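Local coordinates for uncharacterized protein YobA (PDB 4QY7), which is of unknown function but adopts an OB-fold and belongs to the DUF3221 family, probably as an exported protein, at residues 51-56 / 85-90. Sequence-based numbering, arbitrary orientation.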
ATOM      1  N   VAL A  51       4.911   2.116   1.265  1.00 15.06           N
ATOM      2  CA  VAL A  51       4.831   1.428  -0.019  0.50 13.95           C
ATOM      3  C   VAL A  51       3.744   2.113  -0.826  1.00 17.62           C
ATOM      4  O   VAL A  51       2.661   2.391  -0.260  1.00 17.40           O
ATOM      5  CB  VAL A  51       4.528  -0.083   0.113  0.50 15.40           C
ATOM      6  CG1 VAL A  51       4.557  -0.758  -1.262  0.50 14.40           C
ATOM      7  CG2 VAL A  51       5.508  -0.762   1.078  0.50 15.48           C
ATOM      8  N   ILE A  52       3.976   2.344  -2.112  1.00 15.63           N
ATOM      9  CA  ILE A  52       2.965   2.921  -2.975  1.00 15.88           C
ATOM     10  C   ILE A  52       2.437   1.769  -3.814  1.00 17.11           C
ATOM     11  O   ILE A  52       3.235   1.102  -4.446  1.00 18.49           O
ATOM     12  CB  ILE A  52       3.586   4.059  -3.814  1.00 21.06           C
ATOM     13  CG1 ILE A  52       4.025   5.207  -2.857  1.00 23.46           C
ATOM     14  CG2 ILE A  52       2.568   4.551  -4.867  1.00 25.06           C
ATOM     15  CD1 ILE A  52       4.869   6.129  -3.383  1.00 34.47           C
ATOM     16  N   VAL A  53       1.135   1.518  -3.823  1.00 15.03           N
ATOM     17  CA  VAL A  53       0.581   0.428  -4.609  1.00 15.15           C
ATOM     18  C   VAL A  53      -0.283   0.997  -5.739  1.00 19.46           C
ATOM     19  O   VAL A  53      -1.195   1.775  -5.504  1.00 18.18           O
ATOM     20  CB  VAL A  53      -0.174  -0.636  -3.784  1.00 18.88           C
ATOM     21  CG1 VAL A  53       0.796  -1.356  -2.825  1.00 19.07           C
ATOM     22  CG2 VAL A  53      -1.353  -0.047  -3.008  1.00 18.45           C
ATOM     23  N   GLY A  54       0.081   0.674  -6.963  1.00 17.19           N
ATOM     24  CA  GLY A  54      -0.689   1.075  -8.119  1.00 18.19           C
ATOM     25  C   GLY A  54      -1.918   0.193  -8.233  1.00 20.86           C
ATOM     26  O   GLY A  54      -1.809  -1.037  -8.152  1.00 18.88           O
ATOM     27  N   LEU A  55      -3.086   0.807  -8.460  1.00 17.61           N
ATOM     28  CA  LEU A  55      -4.362   0.076  -8.520  1.00 17.53           C
ATOM     29  C   LEU A  55      -4.950  -0.104  -9.941  1.00 23.74           C
ATOM     30  O   LEU A  55      -6.076  -0.622 -10.044  1.00 23.67           O
ATOM     31  CB  LEU A  55      -5.375   0.868  -7.662  1.00 17.63           C
ATOM     32  CG  LEU A  55      -4.978   1.102  -6.193  1.00 19.65           C
ATOM     33  CD1 LEU A  55      -5.961   2.039  -5.510  1.00 21.49           C
ATOM     34  CD2 LEU A  55      -4.830  -0.219  -5.443  1.00 21.58           C
ATOM     35  N   SER A  56      -4.203   0.241 -11.010  1.00 23.39           N
ATOM     36  CA  SER A  56      -4.697   0.139 -12.396  0.50 25.12           C
ATOM     37  C   SER A  56      -5.239  -1.234 -12.766  1.00 29.28           C
ATOM     38  O   SER A  56      -6.132  -1.319 -13.612  1.00 30.45           O
ATOM     39  CB  SER A  56      -3.585   0.471 -13.384  0.50 29.01           C
ATOM     40  OG  SER A  56      -3.079   1.774 -13.158  0.50 40.17           O
ATOM     41  N   ALA A  85       4.652  -0.752  -6.331  1.00 16.69           N
ATOM     42  CA  ALA A  85       4.361  -1.939  -7.121  1.00 17.99           C
ATOM     43  C   ALA A  85       2.978  -1.889  -7.668  1.00 19.58           C
ATOM     44  O   ALA A  85       2.073  -1.396  -6.978  1.00 18.44           O
ATOM     45  CB  ALA A  85       4.515  -3.192  -6.263  1.00 18.61           C
ATOM     46  N   THR A  86       2.789  -2.445  -8.874  1.00 17.08           N
ATOM     47  CA  THR A  86       1.438  -2.611  -9.440  1.00 17.84           C
ATOM     48  C   THR A  86       0.866  -3.864  -8.818  1.00 19.12           C
ATOM     49  O   THR A  86       1.495  -4.905  -8.964  1.00 20.62           O
ATOM     50  CB  THR A  86       1.504  -2.779 -10.942  1.00 24.73           C
ATOM     51  OG1 THR A  86       2.183  -1.654 -11.487  1.00 25.25           O
ATOM     52  CG2 THR A  86       0.111  -2.924 -11.558  1.00 24.31           C
ATOM     53  N   ILE A  87      -0.265  -3.805  -8.118  1.00 17.59           N
ATOM     54  CA  ILE A  87      -0.731  -5.004  -7.421  1.00 15.63           C
ATOM     55  C   ILE A  87      -1.762  -5.739  -8.234  1.00 19.40           C
ATOM     56  O   ILE A  87      -2.454  -5.126  -9.051  1.00 19.97           O
ATOM     57  CB  ILE A  87      -1.248  -4.693  -5.999  1.00 17.61           C
ATOM     58  CG1 ILE A  87      -2.462  -3.711  -6.008  1.00 18.72           C
ATOM     59  CG2 ILE A  87      -0.085  -4.104  -5.156  1.00 16.56           C
ATOM     60  CD1 ILE A  87      -3.296  -3.706  -4.695  1.00 18.79           C
ATOM     61  N   GLN A  88      -1.823  -7.059  -8.057  1.00 17.55           N
ATOM     62  CA  GLN A  88      -2.769  -7.919  -8.779  0.50 18.59           C
ATOM     63  C   GLN A  88      -3.965  -8.272  -7.914  1.00 20.79           C
ATOM     64  O   GLN A  88      -5.006  -8.672  -8.432  1.00 21.22           O
ATOM     65  CB  GLN A  88      -2.082  -9.221  -9.227  0.50 20.96           C
ATOM     66  CG  GLN A  88      -0.817  -9.025 -10.067  0.50 25.42           C
ATOM     67  CD  GLN A  88      -1.060  -8.259 -11.345  0.50 42.20           C
ATOM     68  OE1 GLN A  88      -2.099  -8.404 -11.996  0.50 38.18           O
ATOM     69  NE2 GLN A  88      -0.096  -7.445 -11.753  0.50 39.11           N
ATOM     70  N   LYS A  89      -3.822  -8.154  -6.582  1.00 16.15           N
ATOM     71  CA  LYS A  89      -4.895  -8.510  -5.696  1.00 17.00           C
ATOM     72  C   LYS A  89      -4.667  -7.917  -4.347  1.00 18.90           C
ATOM     73  O   LYS A  89      -3.532  -7.600  -3.975  1.00 16.45           O
ATOM     74  CB  LYS A  89      -4.911 -10.053  -5.585  1.00 21.25           C
ATOM     75  CG  LYS A  89      -5.898 -10.653  -4.572  1.00 31.96           C
ATOM     76  CD  LYS A  89      -6.039 -12.163  -4.753  1.00 44.56           C
ATOM     77  CE  LYS A  89      -4.876 -12.952  -4.201  1.00 61.70           C
ATOM     78  NZ  LYS A  89      -4.883 -14.353  -4.702  1.00 76.31           N
ATOM     79  N   TYR A  90      -5.738  -7.729  -3.595  1.00 17.22           N
ATOM     80  CA  TYR A  90      -5.566  -7.361  -2.197  1.00 15.91           C
ATOM     81  C   TYR A  90      -6.625  -8.043  -1.376  1.00 18.84           C
ATOM     82  O   TYR A  90      -7.672  -8.464  -1.891  1.00 19.11           O
ATOM     83  CB  TYR A  90      -5.561  -5.852  -1.918  1.00 18.51           C
ATOM     84  CG  TYR A  90      -6.864  -5.169  -2.268  1.00 23.11           C
ATOM     85  CD1 TYR A  90      -7.885  -5.054  -1.335  1.00 25.33           C
ATOM     86  CD2 TYR A  90      -7.025  -4.525  -3.489  1.00 25.35           C
ATOM     87  CE1 TYR A  90      -9.099  -4.450  -1.668  1.00 26.93           C
ATOM     88  CE2 TYR A  90      -8.205  -3.865  -3.808  1.00 26.91           C
ATOM     89  CZ  TYR A  90      -9.242  -3.837  -2.902  1.00 33.07           C
ATOM     90  OH  TYR A  90     -10.388  -3.183  -3.267  1.00 36.81           O
TER
HETATM   91  O   HOH W   1      -3.102  -2.664  -9.906  1.00 22.55           O
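I87 meets V53 and L55 through its two branches, which the torsions send to separate partners. CG1 sits between the backbone N and the carbonyl carbon (chi1 61°), leaving CG2 anti to the carbonyl carbon and against V53; a nearly extended chi2 then carries CD1 to L55. This is the parallel pairing of strands 50-54 and 84-86 that helps close the OB-fold barrel: beyond A85-T86 the chain passes through I87-Q88 into strand 89-92, which pairs with strand 69-74. I87 CG2 packs on V53 CG1 at 3.7 Å, the two side chains meeting at a slant, whereas I87 CD1 lies 3.9 Å from L55 CD2, those two side chains running alongside each other in the same direction. V72 on strand 69-74 also touches I87, joining the apolar cluster to the neighbouring wall of the barrel. An alanine at I87 removes CG2 and CD1, and would probably leave V53 CG1 and L55 CD2 without those packing partners and thin the apolar contact there. The side chains of V53 and A85 lie on one face of the sheet and that of T86 on the other.

The backbone ladder runs A85 N to I52 O (3.0 Å), G54 N to A85 O (2.9 Å) and I87 N to G54 O (3.2 Å). Of these the last is almost straight, at 174°, and lies in the carbonyl plane, while G54 N approaches A85 O with a 31° tilt from it. V53 CA adds a weak, supplementary CA-H...O contact to A85 O. G54 O accepts two hydrogen bonds: besides that from I87 N it takes one from a water at 2.7 Å, and the same water donates to I87 O, also at 2.7 Å, bridging the two carbonyl oxygens where the strands part.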